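Local coordinates for protein translation initiation factor eIF2B subunit beta (Schizosaccharomyces pombe, PDB 5B04) that forms part of the eIF2B complex, which catalyses the exchange of GDP for GTP on the gamma subunit of eIF2 in translation initiation, at residues I23-V37 / T70-G82. Residues are numbered along the deposited sequence; the frame is centred on the assembly and turned at random.
Sequences IADLKSRKVQGPFAV and TLVKAQPTEFSCG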
# COMPACT_ATOMS: atom_id res chain seq x y z
N ILE C 23 15.10 42.30 -12.90
CA ILE C 23 16.26 41.46 -13.18
C ILE C 23 17.22 41.46 -11.99
O ILE C 23 17.72 40.42 -11.59
CB ILE C 23 17.01 41.93 -14.45
CG1 ILE C 23 16.14 41.71 -15.69
CG2 ILE C 23 18.32 41.18 -14.61
CD1 ILE C 23 16.82 42.11 -16.99
N ALA C 24 17.44 42.64 -11.42
CA ALA C 24 18.31 42.79 -10.26
C ALA C 24 17.77 42.01 -9.07
O ALA C 24 18.52 41.28 -8.41
CB ALA C 24 18.47 44.25 -9.90
N ASP C 25 16.48 42.16 -8.79
CA ASP C 25 15.86 41.49 -7.65
C ASP C 25 15.67 39.99 -7.89
O ASP C 25 15.52 39.23 -6.94
CB ASP C 25 14.52 42.16 -7.33
CG ASP C 25 14.68 43.48 -6.61
OD1 ASP C 25 15.60 43.60 -5.78
OD2 ASP C 25 13.88 44.40 -6.87
N LEU C 26 15.68 39.58 -9.15
CA LEU C 26 15.57 38.16 -9.49
C LEU C 26 16.90 37.45 -9.28
O LEU C 26 16.94 36.31 -8.81
CB LEU C 26 15.10 37.97 -10.93
CG LEU C 26 13.60 37.99 -11.19
CD1 LEU C 26 13.31 37.84 -12.68
CD2 LEU C 26 12.90 36.89 -10.40
N LYS C 27 17.99 38.13 -9.63
CA LYS C 27 19.33 37.57 -9.48
C LYS C 27 19.74 37.50 -8.01
O LYS C 27 20.32 36.51 -7.57
CB LYS C 27 20.34 38.39 -10.28
CG LYS C 27 20.13 38.34 -11.79
CD LYS C 27 20.66 39.60 -12.46
CE LYS C 27 22.04 39.40 -13.05
NZ LYS C 27 22.04 38.38 -14.13
N SER C 28 19.43 38.55 -7.27
CA SER C 28 19.74 38.61 -5.84
C SER C 28 18.77 37.76 -5.03
O SER C 28 18.97 37.54 -3.84
CB SER C 28 19.72 40.06 -5.35
OG SER C 28 18.40 40.57 -5.35
N ARG C 29 17.71 37.31 -5.69
CA ARG C 29 16.68 36.46 -5.09
C ARG C 29 15.99 37.13 -3.90
O ARG C 29 15.79 36.51 -2.86
CB ARG C 29 17.28 35.12 -4.66
CG ARG C 29 17.59 34.20 -5.83
CD ARG C 29 18.18 32.88 -5.37
NE ARG C 29 17.39 32.27 -4.30
CZ ARG C 29 16.31 31.52 -4.50
NH1 ARG C 29 15.88 31.29 -5.73
NH2 ARG C 29 15.66 31.01 -3.47
N LYS C 30 15.63 38.40 -4.08
CA LYS C 30 14.81 39.11 -3.11
C LYS C 30 13.34 38.85 -3.42
O LYS C 30 12.53 38.64 -2.53
CB LYS C 30 15.13 40.60 -3.12
CG LYS C 30 14.11 41.46 -2.39
CD LYS C 30 14.46 42.93 -2.52
CE LYS C 30 13.31 43.83 -2.11
NZ LYS C 30 13.61 45.26 -2.37
N VAL C 31 13.01 38.89 -4.71
CA VAL C 31 11.72 38.41 -5.17
C VAL C 31 11.88 36.96 -5.63
O VAL C 31 12.38 36.67 -6.71
CB VAL C 31 11.13 39.29 -6.31
CG1 VAL C 31 12.17 39.59 -7.38
CG2 VAL C 31 9.89 38.64 -6.91
N GLN C 32 11.48 36.03 -4.76
CA GLN C 32 11.65 34.61 -5.03
C GLN C 32 10.36 33.86 -4.78
O GLN C 32 9.43 34.37 -4.15
CB GLN C 32 12.77 34.03 -4.17
CG GLN C 32 12.49 34.08 -2.68
CD GLN C 32 13.50 33.29 -1.87
OE1 GLN C 32 14.71 33.38 -2.11
NE2 GLN C 32 13.01 32.50 -0.92
N GLY C 33 10.29 32.62 -5.27
CA GLY C 33 9.10 31.81 -5.13
C GLY C 33 8.16 32.00 -6.30
O GLY C 33 8.07 33.10 -6.85
N PRO C 34 7.46 30.93 -6.69
CA PRO C 34 6.56 30.89 -7.85
C PRO C 34 5.55 32.04 -7.89
O PRO C 34 5.45 32.72 -8.90
CB PRO C 34 5.84 29.55 -7.69
CG PRO C 34 6.80 28.71 -6.94
CD PRO C 34 7.50 29.63 -5.99
N PHE C 35 4.83 32.25 -6.79
CA PHE C 35 3.76 33.24 -6.76
C PHE C 35 4.28 34.67 -6.85
O PHE C 35 3.79 35.46 -7.65
CB PHE C 35 2.92 33.08 -5.50
CG PHE C 35 1.65 33.89 -5.51
CD1 PHE C 35 0.54 33.45 -6.21
CD2 PHE C 35 1.58 35.09 -4.82
CE1 PHE C 35 -0.62 34.19 -6.22
CE2 PHE C 35 0.41 35.84 -4.84
CZ PHE C 35 -0.69 35.39 -5.54
N ALA C 36 5.27 34.99 -6.02
CA ALA C 36 5.84 36.34 -6.00
C ALA C 36 6.45 36.70 -7.35
O ALA C 36 6.23 37.80 -7.87
CB ALA C 36 6.89 36.45 -4.90
N VAL C 37 7.21 35.77 -7.92
CA VAL C 37 7.84 35.97 -9.22
C VAL C 37 6.79 36.18 -10.31
O VAL C 37 6.92 37.06 -11.15
CB VAL C 37 8.75 34.78 -9.59
CG1 VAL C 37 9.12 34.82 -11.06
CG2 VAL C 37 10.00 34.78 -8.73
N THR C 70 15.37 38.01 -21.11
CA THR C 70 16.34 38.43 -20.10
C THR C 70 15.80 38.24 -18.69
O THR C 70 16.56 38.02 -17.75
CB THR C 70 16.76 39.90 -20.29
OG1 THR C 70 15.61 40.74 -20.26
CG2 THR C 70 17.48 40.07 -21.62
N LEU C 71 14.48 38.34 -18.54
CA LEU C 71 13.84 38.07 -17.26
C LEU C 71 13.97 36.59 -16.91
O LEU C 71 14.11 36.23 -15.74
CB LEU C 71 12.37 38.48 -17.28
CG LEU C 71 12.06 39.95 -17.00
CD1 LEU C 71 10.57 40.15 -16.83
CD2 LEU C 71 12.81 40.41 -15.76
N VAL C 72 13.94 35.75 -17.93
CA VAL C 72 14.09 34.31 -17.75
C VAL C 72 15.50 33.96 -17.29
O VAL C 72 15.68 33.22 -16.33
CB VAL C 72 13.78 33.55 -19.06
CG1 VAL C 72 14.36 32.14 -19.01
CG2 VAL C 72 12.28 33.51 -19.31
N LYS C 73 16.50 34.53 -17.96
CA LYS C 73 17.89 34.17 -17.69
C LYS C 73 18.44 34.87 -16.45
O LYS C 73 19.57 34.60 -16.03
CB LYS C 73 18.75 34.50 -18.91
CG LYS C 73 18.10 34.13 -20.23
CD LYS C 73 19.07 33.48 -21.20
CE LYS C 73 18.39 33.21 -22.54
NZ LYS C 73 17.91 34.48 -23.17
N ALA C 74 17.65 35.76 -15.87
CA ALA C 74 18.03 36.41 -14.62
C ALA C 74 18.02 35.37 -13.50
O ALA C 74 18.95 35.31 -12.69
CB ALA C 74 17.08 37.55 -14.29
N GLN C 75 16.97 34.57 -13.46
CA GLN C 75 16.85 33.47 -12.51
C GLN C 75 16.07 32.33 -13.17
O GLN C 75 14.85 32.25 -13.04
CB GLN C 75 16.16 33.93 -11.23
CG GLN C 75 16.28 32.94 -10.08
CD GLN C 75 17.72 32.61 -9.75
OE1 GLN C 75 18.23 31.56 -10.14
NE2 GLN C 75 18.38 33.51 -9.03
N PRO C 76 16.79 31.45 -13.89
CA PRO C 76 16.21 30.46 -14.80
C PRO C 76 15.36 29.37 -14.14
O PRO C 76 14.58 28.72 -14.83
CB PRO C 76 17.45 29.84 -15.46
CG PRO C 76 18.53 30.02 -14.46
CD PRO C 76 18.25 31.34 -13.81
N THR C 77 15.51 29.17 -12.83
CA THR C 77 14.76 28.11 -12.16
C THR C 77 13.48 28.62 -11.51
O THR C 77 12.79 27.88 -10.81
CB THR C 77 15.62 27.42 -11.08
OG1 THR C 77 16.21 28.40 -10.22
CG2 THR C 77 16.72 26.60 -11.74
N GLU C 78 13.16 29.89 -11.74
CA GLU C 78 11.87 30.44 -11.34
C GLU C 78 10.96 30.46 -12.56
O GLU C 78 10.66 31.51 -13.12
CB GLU C 78 12.03 31.85 -10.76
CG GLU C 78 12.86 31.90 -9.48
CD GLU C 78 12.07 31.54 -8.24
OE1 GLU C 78 12.67 31.49 -7.15
OE2 GLU C 78 10.84 31.33 -8.35
N PHE C 79 10.52 29.27 -12.95
CA PHE C 79 9.81 29.06 -14.22
C PHE C 79 8.49 29.81 -14.32
O PHE C 79 7.95 29.98 -15.41
CB PHE C 79 9.56 27.56 -14.43
CG PHE C 79 10.79 26.72 -14.29
CD1 PHE C 79 11.16 26.20 -13.06
CD2 PHE C 79 11.58 26.44 -15.40
CE1 PHE C 79 12.30 25.42 -12.94
CE2 PHE C 79 12.72 25.67 -15.28
CZ PHE C 79 13.08 25.15 -14.04
N SER C 80 7.96 30.26 -13.18
CA SER C 80 6.71 31.01 -13.16
C SER C 80 6.85 32.32 -13.95
O SER C 80 5.88 32.80 -14.52
CB SER C 80 6.28 31.30 -11.72
OG SER C 80 7.33 31.90 -10.99
N CYS C 81 8.05 32.87 -13.96
CA CYS C 81 8.34 34.08 -14.73
C CYS C 81 8.10 33.84 -16.22
O CYS C 81 7.31 34.53 -16.85
CB CYS C 81 9.78 34.53 -14.51
SG CYS C 81 10.26 36.02 -15.43
N GLY C 82 8.80 32.85 -16.77
CA GLY C 82 8.69 32.51 -18.17
C GLY C 82 7.28 32.12 -18.57
O GLY C 82 6.85 32.38 -19.70
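Thr70 and Leu71 meet Ile23 where the helix-loop-helix of 17-27 and 34-51 packs on that of 57-74 and 79-102, in the N-terminal helical region of this eIF2B alpha/beta/delta-family subunit. Segments 23-27 and 70-74 run nearly parallel, their axes 22° apart. Ile23 CD1 lies by Thr70 OG1, which is hydrogen-bonded to Val67 O. Leu71 CD2 sits between Ile23 CG1, at 3.6 Å, and Leu26 CD1, and the two leucine side chains cross at about a right angle. The methyl of Ala74 fills the space beside Ile23 CG2 and Leu26 CB. The aliphatic part of Lys27 covers Ala74 O with CG; its NZ goes on to Asn300 and Asn303 of the epsilon subunit.

Gln75 opens a type I beta turn that ends at Glu78. Its CG is anti to the backbone N (chi1 -167°) and the chain bends at chi2. Gln75 NE2 thereby donates a nearly straight hydrogen bond to Leu26 O (3.2 Å). This carbonyl belongs to the helix end closed by a Schellman motif, with Arg29 as C-prime residue.

Glu78 reaches the loop that leads into helix 34-51, where Gly33 is the N-cap. Glu78 OE1 accepts from Gly33 N at 3.2 Å, on the syn side but 34° out of the carboxylate plane. Glu78 OE1 also forms a long salt bridge to Arg29 NH1, at 3.5 Å. Val37 CG2 lies against OE2. With an alanine in place of Glu78, the Gly33 N-H would probably lose its acceptor and Arg29 this anionic mate.

Ser80 OG donates to Pro34 O at 2.9 Å, in the carbonyl plane and on a lone pair. It also touches Val37 CG1, on which Cys81 CB packs at 3.5 Å.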